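Local coordinates for protein AGR_L_2016p (Agrobacterium tumefaciens, PDB 2GVH) that probably hydrolyses acyl-CoA thioesters to free fatty acid and coenzyme A, using a chain that carries two hotdog-fold thioesterase units, at residues V58-A63 against V163-P168; T29-I34 against L52-R57; S195-K200 against S234-Q239; V35-T40 against E114-R119. All coordinates share one frame; numbering follows the deposited sequence.

Contact 1: residues V58-A63 against V163-P168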
loop_
_atom_site.group_PDB
_atom_site.type_symbol
_atom_site.label_atom_id
_atom_site.label_comp_id
_atom_site.label_asym_id
_atom_site.label_seq_id
_atom_site.Cartn_x
_atom_site.Cartn_y
_atom_site.Cartn_z
ATOM N N VAL B 58 15.018 6.488 5.098
ATOM C CA VAL B 58 15.393 7.486 6.085
ATOM C C VAL B 58 16.755 8.094 5.738
ATOM O O VAL B 58 17.065 9.234 6.105
ATOM C CB VAL B 58 15.351 6.908 7.506
ATOM C CG1 VAL B 58 16.154 5.586 7.594
ATOM C CG2 VAL B 58 15.795 7.931 8.525
ATOM N N ALA B 59 17.559 7.335 5.012
ATOM C CA ALA B 59 18.790 7.849 4.474
ATOM C C ALA B 59 18.497 8.981 3.520
ATOM O O ALA B 59 19.069 10.080 3.640
ATOM C CB ALA B 59 19.526 6.780 3.784
ATOM N N PHE B 60 17.603 8.691 2.583
ATOM C CA PHE B 60 17.124 9.632 1.602
ATOM C C PHE B 60 16.663 10.951 2.239
ATOM O O PHE B 60 17.207 12.048 1.910
ATOM C CB PHE B 60 16.021 8.993 0.758
ATOM C CG PHE B 60 15.288 9.960 -0.112
ATOM C CD1 PHE B 60 15.808 10.349 -1.332
ATOM C CD2 PHE B 60 14.074 10.486 0.285
ATOM C CE1 PHE B 60 15.134 11.248 -2.147
ATOM C CE2 PHE B 60 13.392 11.395 -0.525
ATOM C CZ PHE B 60 13.917 11.763 -1.743
ATOM N N ILE B 61 15.710 10.838 3.166
ATOM C CA ILE B 61 15.206 11.996 3.911
ATOM C C ILE B 61 16.374 12.784 4.541
ATOM O O ILE B 61 16.434 14.011 4.422
ATOM C CB ILE B 61 14.227 11.566 4.992
ATOM C CG1 ILE B 61 12.993 10.860 4.377
ATOM C CG2 ILE B 61 13.805 12.747 5.843
ATOM C CD1 ILE B 61 12.056 10.232 5.425
ATOM N N ALA B 62 17.279 12.083 5.217
ATOM C CA ALA B 62 18.389 12.763 5.877
ATOM C C ALA B 62 19.181 13.616 4.900
ATOM O O ALA B 62 19.334 14.821 5.108
ATOM C CB ALA B 62 19.304 11.777 6.563
ATOM N N ALA B 63 19.652 12.976 3.839
ATOM C CA ALA B 63 20.315 13.605 2.722
ATOM C C ALA B 63 19.587 14.825 2.207
ATOM O O ALA B 63 20.192 15.876 2.047
ATOM C CB ALA B 63 20.481 12.605 1.612
ATOM N N VAL B 163 9.751 11.070 11.614
ATOM C CA VAL B 163 9.315 11.554 10.294
ATOM C C VAL B 163 8.847 10.411 9.385
ATOM O O VAL B 163 9.065 9.253 9.665
ATOM C CB VAL B 163 10.404 12.373 9.558
ATOM C CG1 VAL B 163 11.013 13.420 10.444
ATOM C CG2 VAL B 163 11.463 11.466 9.058
ATOM N N GLU B 164 8.202 10.772 8.295
ATOM C CA GLU B 164 7.794 9.833 7.262
ATOM C C GLU B 164 7.531 10.697 6.040
ATOM O O GLU B 164 7.284 11.907 6.162
ATOM C CB GLU B 164 6.522 9.067 7.663
ATOM C CG GLU B 164 6.085 7.941 6.686
ATOM C CD GLU B 164 7.239 7.089 6.129
ATOM O OE1 GLU B 164 7.945 7.548 5.203
ATOM O OE2 GLU B 164 7.431 5.959 6.615
ATOM N N ILE B 165 7.587 10.094 4.864
ATOM C CA ILE B 165 7.262 10.827 3.653
ATOM C C ILE B 165 5.784 10.695 3.411
ATOM O O ILE B 165 5.175 9.735 3.874
ATOM C CB ILE B 165 8.022 10.266 2.480
ATOM C CG1 ILE B 165 9.464 10.715 2.581
ATOM C CG2 ILE B 165 7.456 10.774 1.163
ATOM C CD1 ILE B 165 10.392 9.784 1.900
ATOM N N VAL B 166 5.207 11.677 2.728
ATOM C CA VAL B 166 3.822 11.649 2.284
ATOM C C VAL B 166 3.736 10.900 0.941
ATOM O O VAL B 166 4.337 11.301 -0.054
ATOM C CB VAL B 166 3.221 13.091 2.179
ATOM C CG1 VAL B 166 1.782 13.083 1.623
ATOM C CG2 VAL B 166 3.204 13.775 3.525
ATOM N N PHE B 167 3.011 9.791 0.921
ATOM C CA PHE B 167 2.945 8.951 -0.284
ATOM C C PHE B 167 1.746 9.346 -1.127
ATOM O O PHE B 167 0.732 9.792 -0.588
ATOM C CB PHE B 167 2.811 7.471 0.085
ATOM C CG PHE B 167 4.016 6.899 0.772
ATOM C CD1 PHE B 167 5.210 6.670 0.069
ATOM C CD2 PHE B 167 3.963 6.595 2.134
ATOM C CE1 PHE B 167 6.330 6.135 0.714
ATOM C CE2 PHE B 167 5.069 6.076 2.793
ATOM C CZ PHE B 167 6.259 5.833 2.078
ATOM N N PRO B 168 1.832 9.145 -2.454
ATOM C CA PRO B 168 0.673 9.403 -3.345
ATOM C C PRO B 168 -0.636 8.765 -2.831
ATOM O O PRO B 168 -1.676 9.405 -2.861
ATOM C CB PRO B 168 1.088 8.734 -4.656
ATOM C CG PRO B 168 2.589 8.728 -4.617
ATOM C CD PRO B 168 3.018 8.645 -3.186
#

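Contact 2: residues T29-I34 against L52-R57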
loop_
_atom_site.group_PDB
_atom_site.type_symbol
_atom_site.label_atom_id
_atom_site.label_comp_id
_atom_site.label_asym_id
_atom_site.label_seq_id
_atom_site.Cartn_x
_atom_site.Cartn_y
_atom_site.Cartn_z
ATOM N N THR B 29 17.827 11.932 11.767
ATOM C CA THR B 29 16.453 11.723 11.329
ATOM C C THR B 29 15.989 10.329 11.729
ATOM O O THR B 29 16.664 9.334 11.465
ATOM C CB THR B 29 16.352 11.847 9.815
ATOM O OG1 THR B 29 16.838 13.121 9.405
ATOM C CG2 THR B 29 14.919 11.692 9.357
ATOM N N ARG B 30 14.821 10.247 12.340
ATOM C CA ARG B 30 14.313 8.967 12.804
ATOM C C ARG B 30 13.007 8.615 12.135
ATOM O O ARG B 30 12.165 9.474 11.976
ATOM C CB ARG B 30 14.182 8.978 14.328
ATOM C CG ARG B 30 15.330 9.791 14.940
ATOM C CD ARG B 30 15.136 10.128 16.414
ATOM N NE ARG B 30 15.957 9.224 17.200
ATOM C CZ ARG B 30 17.173 9.517 17.615
ATOM N NH1 ARG B 30 17.692 10.706 17.344
ATOM N NH2 ARG B 30 17.867 8.632 18.302
ATOM N N LEU B 31 12.861 7.356 11.740
ATOM C CA LEU B 31 11.650 6.828 11.105
ATOM C C LEU B 31 11.279 5.542 11.836
ATOM O O LEU B 31 12.121 4.676 12.010
ATOM C CB LEU B 31 11.945 6.473 9.655
ATOM C CG LEU B 31 10.838 6.058 8.692
ATOM C CD1 LEU B 31 11.220 6.519 7.293
ATOM C CD2 LEU B 31 10.549 4.537 8.698
ATOM N N ILE B 32 10.029 5.397 12.235
ATOM C CA ILE B 32 9.663 4.351 13.137
ATOM C C ILE B 32 8.535 3.531 12.560
ATOM O O ILE B 32 7.542 4.085 12.113
ATOM C CB ILE B 32 9.293 4.896 14.541
ATOM C CG1 ILE B 32 10.565 5.324 15.249
ATOM C CG2 ILE B 32 8.721 3.802 15.349
ATOM C CD1 ILE B 32 10.404 6.065 16.546
ATOM N N ASP B 33 8.706 2.215 12.549
ATOM C CA ASP B 33 7.655 1.315 12.123
ATOM C C ASP B 33 7.335 0.279 13.192
ATOM O O ASP B 33 8.205 -0.195 13.883
ATOM C CB ASP B 33 8.058 0.616 10.848
ATOM C CG ASP B 33 6.861 -0.030 10.130
ATOM O OD1 ASP B 33 5.679 0.266 10.483
ATOM O OD2 ASP B 33 7.101 -0.851 9.206
ATOM N N ILE B 34 6.077 -0.067 13.334
ATOM C CA ILE B 34 5.671 -1.093 14.296
ATOM C C ILE B 34 5.439 -2.421 13.636
ATOM O O ILE B 34 4.734 -2.473 12.658
ATOM C CB ILE B 34 4.381 -0.723 14.960
ATOM C CG1 ILE B 34 4.546 0.586 15.678
ATOM C CG2 ILE B 34 3.957 -1.814 15.960
ATOM C CD1 ILE B 34 3.348 1.415 15.502
ATOM N N LEU B 52 15.295 -3.237 4.573
ATOM C CA LEU B 52 16.284 -2.561 3.747
ATOM C C LEU B 52 15.730 -1.280 3.174
ATOM O O LEU B 52 16.336 -0.228 3.328
ATOM C CB LEU B 52 16.784 -3.466 2.633
ATOM C CG LEU B 52 17.942 -4.304 3.131
ATOM C CD1 LEU B 52 18.352 -5.328 2.109
ATOM C CD2 LEU B 52 19.097 -3.409 3.484
ATOM N N ALA B 53 14.580 -1.373 2.518
ATOM C CA ALA B 53 13.914 -0.200 1.944
ATOM C C ALA B 53 13.770 0.985 2.923
ATOM O O ALA B 53 14.000 2.129 2.564
ATOM C CB ALA B 53 12.541 -0.624 1.372
ATOM N N LEU B 54 13.430 0.692 4.176
ATOM C CA LEU B 54 13.207 1.715 5.182
ATOM C C LEU B 54 14.497 2.335 5.580
ATOM O O LEU B 54 14.550 3.553 5.787
ATOM C CB LEU B 54 12.489 1.183 6.419
ATOM C CG LEU B 54 11.009 0.863 6.284
ATOM C CD1 LEU B 54 10.298 0.735 7.621
ATOM C CD2 LEU B 54 10.347 1.916 5.528
HETATM N N MSE B 55 15.544 1.531 5.666
HETATM C CA MSE B 55 16.868 2.095 5.890
HETATM C C MSE B 55 17.228 3.085 4.779
HETATM O O MSE B 55 17.761 4.156 5.039
HETATM C CB MSE B 55 17.905 1.004 5.983
HETATM C CG MSE B 55 17.713 0.075 7.170
HETATM SE SE MSE B 55 19.054 -1.393 7.251
HETATM C CE MSE B 55 20.491 -0.372 7.983
ATOM N N ASP B 56 16.919 2.748 3.531
ATOM C CA ASP B 56 17.234 3.667 2.476
ATOM C C ASP B 56 16.324 4.879 2.559
ATOM O O ASP B 56 16.786 6.007 2.387
ATOM C CB ASP B 56 17.219 2.961 1.129
ATOM C CG ASP B 56 17.187 3.914 -0.047
ATOM O OD1 ASP B 56 18.266 4.318 -0.524
ATOM O OD2 ASP B 56 16.057 4.222 -0.516
ATOM N N ARG B 57 15.020 4.656 2.827
ATOM C CA ARG B 57 14.104 5.834 2.909
ATOM C C ARG B 57 14.608 6.901 3.909
ATOM O O ARG B 57 14.668 8.096 3.591
ATOM C CB ARG B 57 12.676 5.432 3.205
ATOM C CG ARG B 57 11.611 6.452 2.715
ATOM C CD ARG B 57 10.205 6.137 3.271
ATOM N NE ARG B 57 9.800 4.831 2.831
ATOM C CZ ARG B 57 8.990 4.014 3.493
ATOM N NH1 ARG B 57 8.463 4.350 4.662
ATOM N NH2 ARG B 57 8.710 2.833 2.970
#

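Contact 3: residues S195-K200 against S234-Q239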
loop_
_atom_site.group_PDB
_atom_site.type_symbol
_atom_site.label_atom_id
_atom_site.label_comp_id
_atom_site.label_asym_id
_atom_site.label_seq_id
_atom_site.Cartn_x
_atom_site.Cartn_y
_atom_site.Cartn_z
ATOM N N SER B 195 3.616 3.132 24.431
ATOM C CA SER B 195 4.081 1.748 24.578
ATOM C C SER B 195 5.465 1.716 25.139
ATOM O O SER B 195 5.775 0.922 26.011
ATOM C CB SER B 195 4.047 1.024 23.242
ATOM O OG SER B 195 4.651 -0.232 23.383
ATOM N N ARG B 196 6.303 2.598 24.632
ATOM C CA ARG B 196 7.642 2.805 25.218
ATOM C C ARG B 196 7.560 3.112 26.692
ATOM O O ARG B 196 8.304 2.551 27.465
ATOM C CB ARG B 196 8.432 3.892 24.472
ATOM C CG ARG B 196 9.039 3.369 23.171
ATOM C CD ARG B 196 9.809 4.434 22.445
ATOM N NE ARG B 196 10.542 3.942 21.277
ATOM C CZ ARG B 196 11.218 4.736 20.450
ATOM N NH1 ARG B 196 11.247 6.051 20.650
ATOM N NH2 ARG B 196 11.883 4.230 19.422
ATOM N N TYR B 197 6.613 3.955 27.089
ATOM C CA TYR B 197 6.476 4.346 28.497
ATOM C C TYR B 197 6.116 3.172 29.388
ATOM O O TYR B 197 6.714 2.975 30.416
ATOM C CB TYR B 197 5.411 5.429 28.647
ATOM C CG TYR B 197 5.339 6.000 30.026
ATOM C CD1 TYR B 197 6.173 7.051 30.404
ATOM C CD2 TYR B 197 4.463 5.479 30.975
ATOM C CE1 TYR B 197 6.127 7.579 31.688
ATOM C CE2 TYR B 197 4.417 6.005 32.272
ATOM C CZ TYR B 197 5.254 7.057 32.611
ATOM O OH TYR B 197 5.232 7.598 33.877
ATOM N N CYS B 198 5.125 2.386 29.005
ATOM C CA CYS B 198 4.664 1.353 29.911
ATOM C C CYS B 198 5.365 -0.008 29.716
ATOM O O CYS B 198 5.249 -0.881 30.555
ATOM C CB CYS B 198 3.153 1.228 29.794
ATOM S SG CYS B 198 2.533 0.527 28.221
ATOM N N GLY B 199 6.071 -0.189 28.598
ATOM C CA GLY B 199 6.722 -1.459 28.296
ATOM C C GLY B 199 5.773 -2.542 27.815
ATOM O O GLY B 199 6.148 -3.695 27.717
ATOM N N LYS B 200 4.553 -2.164 27.459
ATOM C CA LYS B 200 3.533 -3.134 27.092
ATOM C C LYS B 200 2.887 -2.733 25.783
ATOM O O LYS B 200 3.056 -1.599 25.316
ATOM C CB LYS B 200 2.457 -3.221 28.190
ATOM C CG LYS B 200 2.925 -3.724 29.541
ATOM C CD LYS B 200 1.807 -3.606 30.599
ATOM C CE LYS B 200 1.853 -4.749 31.609
ATOM N NZ LYS B 200 3.028 -4.649 32.500
ATOM N N SER B 234 -4.445 2.493 34.475
ATOM C CA SER B 234 -4.109 1.716 33.279
ATOM C C SER B 234 -3.946 2.506 31.964
ATOM O O SER B 234 -3.536 1.943 30.957
ATOM C CB SER B 234 -5.087 0.552 33.104
ATOM O OG SER B 234 -6.314 1.019 32.591
ATOM N N SER B 235 -4.259 3.792 31.968
ATOM C CA SER B 235 -4.198 4.574 30.736
ATOM C C SER B 235 -3.195 5.704 30.803
ATOM O O SER B 235 -2.796 6.122 31.887
ATOM C CB SER B 235 -5.563 5.154 30.425
ATOM O OG SER B 235 -5.965 5.997 31.470
HETATM N N MSE B 236 -2.781 6.198 29.640
HETATM C CA MSE B 236 -2.015 7.446 29.575
HETATM C C MSE B 236 -2.699 8.330 28.576
HETATM O O MSE B 236 -3.469 7.856 27.723
HETATM C CB MSE B 236 -0.581 7.236 29.080
HETATM C CG MSE B 236 0.355 6.464 29.985
HETATM SE SE MSE B 236 1.461 5.181 28.950
HETATM C CE MSE B 236 0.131 3.979 28.509
ATOM N N SER B 237 -2.359 9.606 28.683
ATOM C CA SER B 237 -2.729 10.629 27.751
ATOM C C SER B 237 -1.488 11.214 27.060
ATOM O O SER B 237 -0.564 11.786 27.698
ATOM C CB SER B 237 -3.494 11.723 28.475
ATOM O OG SER B 237 -3.681 12.843 27.624
ATOM N N ILE B 238 -1.496 11.093 25.744
ATOM C CA ILE B 238 -0.354 11.406 24.938
ATOM C C ILE B 238 -0.705 12.612 24.128
ATOM O O ILE B 238 -1.789 12.663 23.565
ATOM C CB ILE B 238 -0.003 10.267 23.953
ATOM C CG1 ILE B 238 0.505 9.026 24.697
ATOM C CG2 ILE B 238 1.121 10.738 23.007
ATOM C CD1 ILE B 238 -0.573 8.160 25.241
ATOM N N GLN B 239 0.196 13.602 24.123
ATOM C CA GLN B 239 0.069 14.729 23.240
ATOM C C GLN B 239 0.907 14.472 22.021
ATOM O O GLN B 239 1.999 13.993 22.136
ATOM C CB GLN B 239 0.552 16.015 23.904
ATOM C CG GLN B 239 0.759 17.154 22.930
ATOM C CD GLN B 239 1.021 18.458 23.637
ATOM O OE1 GLN B 239 0.117 19.011 24.272
ATOM N NE2 GLN B 239 2.262 18.963 23.547
#

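Contact 4: residues V35-T40 against E114-R119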
loop_
_atom_site.group_PDB
_atom_site.type_symbol
_atom_site.label_atom_id
_atom_site.label_comp_id
_atom_site.label_asym_id
_atom_site.label_seq_id
_atom_site.Cartn_x
_atom_site.Cartn_y
_atom_site.Cartn_z
ATOM N N VAL B 35 6.011 -3.492 14.177
ATOM C CA VAL B 35 5.626 -4.859 13.760
ATOM C C VAL B 35 4.838 -5.469 14.915
ATOM O O VAL B 35 5.396 -5.688 15.984
ATOM C CB VAL B 35 6.873 -5.737 13.481
ATOM C CG1 VAL B 35 6.487 -7.153 13.144
ATOM C CG2 VAL B 35 7.698 -5.163 12.386
ATOM N N PHE B 36 3.564 -5.743 14.711
ATOM C CA PHE B 36 2.713 -6.329 15.768
ATOM C C PHE B 36 2.936 -7.817 16.040
ATOM O O PHE B 36 3.292 -8.559 15.130
ATOM C CB PHE B 36 1.230 -6.136 15.424
ATOM C CG PHE B 36 0.744 -4.747 15.620
ATOM C CD1 PHE B 36 0.846 -3.808 14.605
ATOM C CD2 PHE B 36 0.200 -4.360 16.826
ATOM C CE1 PHE B 36 0.410 -2.482 14.796
ATOM C CE2 PHE B 36 -0.238 -3.044 17.026
ATOM C CZ PHE B 36 -0.135 -2.109 16.012
ATOM N N PRO B 37 2.678 -8.268 17.286
ATOM C CA PRO B 37 2.873 -9.674 17.637
ATOM C C PRO B 37 2.054 -10.567 16.725
ATOM O O PRO B 37 0.877 -10.309 16.513
ATOM C CB PRO B 37 2.350 -9.752 19.073
ATOM C CG PRO B 37 2.534 -8.401 19.590
ATOM C CD PRO B 37 2.202 -7.497 18.445
ATOM N N GLY B 38 2.685 -11.581 16.155
ATOM C CA GLY B 38 1.979 -12.502 15.300
ATOM C C GLY B 38 1.798 -12.074 13.854
ATOM O O GLY B 38 1.277 -12.862 13.056
ATOM N N ASP B 39 2.199 -10.852 13.492
ATOM C CA ASP B 39 2.161 -10.453 12.066
ATOM C C ASP B 39 3.356 -11.022 11.274
ATOM O O ASP B 39 4.362 -10.329 11.069
ATOM C CB ASP B 39 2.070 -8.936 11.879
ATOM C CG ASP B 39 1.936 -8.535 10.402
ATOM N N THR B 40 3.231 -12.276 10.825
ATOM C CA THR B 40 4.348 -12.987 10.182
ATOM C C THR B 40 4.776 -12.375 8.840
ATOM O O THR B 40 5.932 -12.503 8.439
ATOM C CB THR B 40 4.068 -14.509 9.983
ATOM O OG1 THR B 40 2.863 -14.688 9.228
ATOM C CG2 THR B 40 3.971 -15.247 11.335
ATOM N N GLU B 114 13.164 -3.001 19.188
ATOM C CA GLU B 114 12.929 -3.231 20.609
ATOM C C GLU B 114 11.603 -3.947 20.794
ATOM O O GLU B 114 10.631 -3.552 20.164
ATOM C CB GLU B 114 12.908 -1.900 21.346
ATOM C CG GLU B 114 14.270 -1.322 21.574
ATOM C CD GLU B 114 14.261 0.076 22.192
ATOM O OE1 GLU B 114 13.354 0.402 23.005
ATOM O OE2 GLU B 114 15.188 0.854 21.861
ATOM N N THR B 115 11.534 -4.973 21.647
ATOM C CA THR B 115 10.271 -5.662 21.852
ATOM C C THR B 115 9.254 -4.656 22.338
ATOM O O THR B 115 9.602 -3.713 23.045
ATOM C CB THR B 115 10.313 -6.817 22.889
ATOM O OG1 THR B 115 10.847 -6.346 24.119
ATOM C CG2 THR B 115 11.117 -7.967 22.405
ATOM N N ILE B 116 8.002 -4.865 21.953
ATOM C CA ILE B 116 6.911 -4.058 22.426
ATOM C C ILE B 116 6.721 -4.377 23.890
ATOM O O ILE B 116 6.596 -3.469 24.697
ATOM C CB ILE B 116 5.612 -4.334 21.622
ATOM C CG1 ILE B 116 5.775 -3.830 20.195
ATOM C CG2 ILE B 116 4.405 -3.694 22.295
ATOM C CD1 ILE B 116 4.796 -4.362 19.245
ATOM N N ILE B 117 6.686 -5.679 24.217
ATOM C CA ILE B 117 6.571 -6.126 25.593
ATOM C C ILE B 117 7.977 -6.251 26.155
ATOM O O ILE B 117 8.748 -7.090 25.700
ATOM C CB ILE B 117 5.815 -7.493 25.730
ATOM C CG1 ILE B 117 4.395 -7.401 25.175
ATOM C CG2 ILE B 117 5.783 -7.943 27.193
ATOM C CD1 ILE B 117 3.904 -8.706 24.627
ATOM N N GLY B 118 8.316 -5.409 27.130
ATOM C CA GLY B 118 9.620 -5.456 27.771
ATOM C C GLY B 118 10.674 -4.478 27.270
ATOM O O GLY B 118 11.612 -4.172 27.990
ATOM N N ARG B 119 10.550 -3.994 26.032
ATOM C CA ARG B 119 11.558 -3.036 25.465
ATOM C C ARG B 119 13.002 -3.573 25.464
ATOM O O ARG B 119 13.953 -2.897 25.883
ATOM C CB ARG B 119 11.504 -1.672 26.184
ATOM C CG ARG B 119 11.149 -0.518 25.301
ATOM C CD ARG B 119 11.501 0.824 25.964
ATOM N NE ARG B 119 12.199 1.696 25.025
ATOM C CZ ARG B 119 12.360 3.003 25.185
ATOM N NH1 ARG B 119 11.879 3.620 26.272
ATOM N NH2 ARG B 119 13.017 3.700 24.252
#

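Contact 1: residues V58-A63 against V163-P168
Helix 58-63 and strand 163-165 cross almost perpendicularly: their axes stand 98° apart and approach to 9.4 Å, and the backbones come closest where the CA atoms of Ile61 and Ile165 lie 8.0 Å apart. The gap is filled by Ile61, Val163 and Ile165, with Phe60 at one side. Val163 and Ile165, two positions apart on an extended strand, both turn towards the helix and receive Ile61 between them. Ile61 carries CG1 anti to its carbonyl carbon (chi1 -61°) and extends the chain beyond it, which brings CD1 to 3.9 Å from Val163 CG2 while CG1 reaches Ile165 CD1 at 3.7 Å. In both pairs the side chains run past each other in opposite directions, so they overlap along their flanks. Ile165 CD1 serves a second partner as well: it lies 4.1 Å from Phe60 CD2, approaching that ring obliquely, with the two side chains roughly at right angles; Phe178 of the second subunit meets the same ring edge-to-face. Glu164 faces the other way, and its carboxylate folds back so that OE1 accepts the N-H of Ile165 at 2.6 Å through the anti lone pair. The cross-segment contact itself is wholly apolar, and it joins the long helix of the first hotdog unit to the first strand of the second. Thr29 of strand 29-35 touches both Ile61 and Val163, and the backbone of Val163 bonds to Arg30, so strand 160-165 runs beside the edge strand of the first sheet, while Ile221 of strand 220-231 packs on Val163 and Ile165 from within the second.

Contact 2: residues T29-I34 against L52-R57
Leu31 and Leu54 form the tight centre of this contact, crossing at about a right angle with Leu31 CD2 4.0 Å from Leu54 CD1. Both are buried, and their CA atoms mark the closest backbone approach of the segments, at 8.0 Å. The other methyl of Leu31 leans on a neighbour one helical turn along: CD1 lies 4.2 Å from Arg57 CD, so the arginine contributes its aliphatic shaft. Strand 29-34 runs back along helix 52-57, with 153° between their directions, so Leu31 spans one turn, from Leu54 to Arg57, and Asp33 comes up beside Leu54 again. This is the hotdog arrangement, in which a long helix, here 49-67, is wrapped by a curved antiparallel sheet; strand 29-35 is an outermost strand of that sheet within the chain, and Phe93 of the adjacent strand also packs on Leu54. Away from the leucine pair the contact thins and turns polar. Asp33, partly exposed, places CG anti to its backbone N (chi1 -163°) and meets Leu54 CD1 with CB and OD2, each at 3.9 Å, a van der Waals touch only; OD2 has a weak hydrogen bond to His42. Arg57 is also partly exposed, and the strongest polar partner of its guanidinium lies beyond both segments, where NH1 forms a salt bridge to OE2 of Glu164.

Contact 3: residues S195-K200 against S234-Q239
Gly199 N binds Ser195 O at 2.8 Å, the shortest polar bond within the two segments, and closes the last turn of the helix that holds Tyr197 and Cys198 against Met236. The same serine grips the chain a second time: its OG donates to Lys200 O at 2.9 Å, reaching it from above the carbonyl plane (39° out of it). Between these two bonds Gly199 leaves the helix with positive phi, a backbone geometry that favours glycine. Across the gap, Met236, modelled as selenomethionine, carries the whole strand side of the contact. Its chain bends at both chi2 and chi3, directing SE to the near side of the Tyr197 ring, 3.6 Å from CD2 and 4.0 Å from CB. This is a Met-aromatic contact of oblique geometry, with SE 4.7 Å from the ring centroid and 58° off the ring normal, so selenium sits neither squarely over the face nor at the edge. The segments belong to the second hotdog unit: the C-terminal end of helix 179-198 lies on strand 235-246 of the antiparallel sheet, and Ala194, from the preceding turn, also packs on Met236. Beyond the selenium, Met236 CE lies 4.2 Å from Cys198 SG. That sulfur lies between the backbone N and the carbonyl carbon of its own residue (chi1 69°), where it also accepts a weak bond from Lys200 N at 3.5 Å. Burial is uneven: Met236 is enclosed, whereas Tyr197 is exposed and flanked by Val231 of strand 220-231.

Contact 4: residues V35-T40 against E114-R119
A type II beta turn from Phe36 to Asp39, leading from strand 29-35 into helix 40-46, meets the bend that follows strand 104-115, and Ile116 is the residue that joins them. Its CD1 lies 3.6 Å from Val35 O and 4.1 Å from Pro37 CD. With CG1 anti to the carbonyl carbon (chi1 -68°) and the chain extended, that terminal methyl projects furthest towards the turn, and the Ile116 side chain crosses that of Pro37 at about a right angle. The contact is therefore one methyl packed against a proline ring and a carbonyl oxygen. Each side has its own internal bonds. In the turn, Asp39 N reaches Phe36 O at 3.0 Å, and Gly38 has positive phi, where a side chain would collide with the carbonyl oxygen of Pro37. On the other side, Thr115 OG1 donates to Ile117 O at 2.7 Å from above the carbonyl plane. A salt bridge spans the base of this bend: Arg119 NE meets Glu114 OE1 at 2.7 Å along a nearly straight bond (170°), with the oxygen in the guanidinium plane. The turn also reaches the subunit interface, where Pro37 O bonds to Thr40 OG1 of the third subunit. Val35 bonds through its backbone to His89, and Ile116 to Gly88 just before it; strand 89-100 lies between 29-35 and 104-115, in the 1-3-4-5-2 order of this hotdog sheet.

How the contacts relate
Contacts 1 and 2 occupy the middle of the chain and share helix 49-67, which strands 29-35 and 160-165 meet at very different angles; their centres are 8 Å apart. Contacts 3 and 4 lie 19 and 18 Å from the chain's centre and adjoin each other through a probable hydrogen bond between Gly118 N and Gly199 O, so the ends of the two hotdog units meet there. Contacts 1 and 4 are buried, 2 and 3 partly buried, with the exposed Tyr197 in contact 3. Contact 1 is purely aliphatic and aromatic, contact 2 adds polar groups at its margin, contact 3 depends on a selenium-ring approach, and contact 4 is a single methyl on a turn. Contacts 2 and 4 reach the same first sheet, contacts 1 and 3 the second.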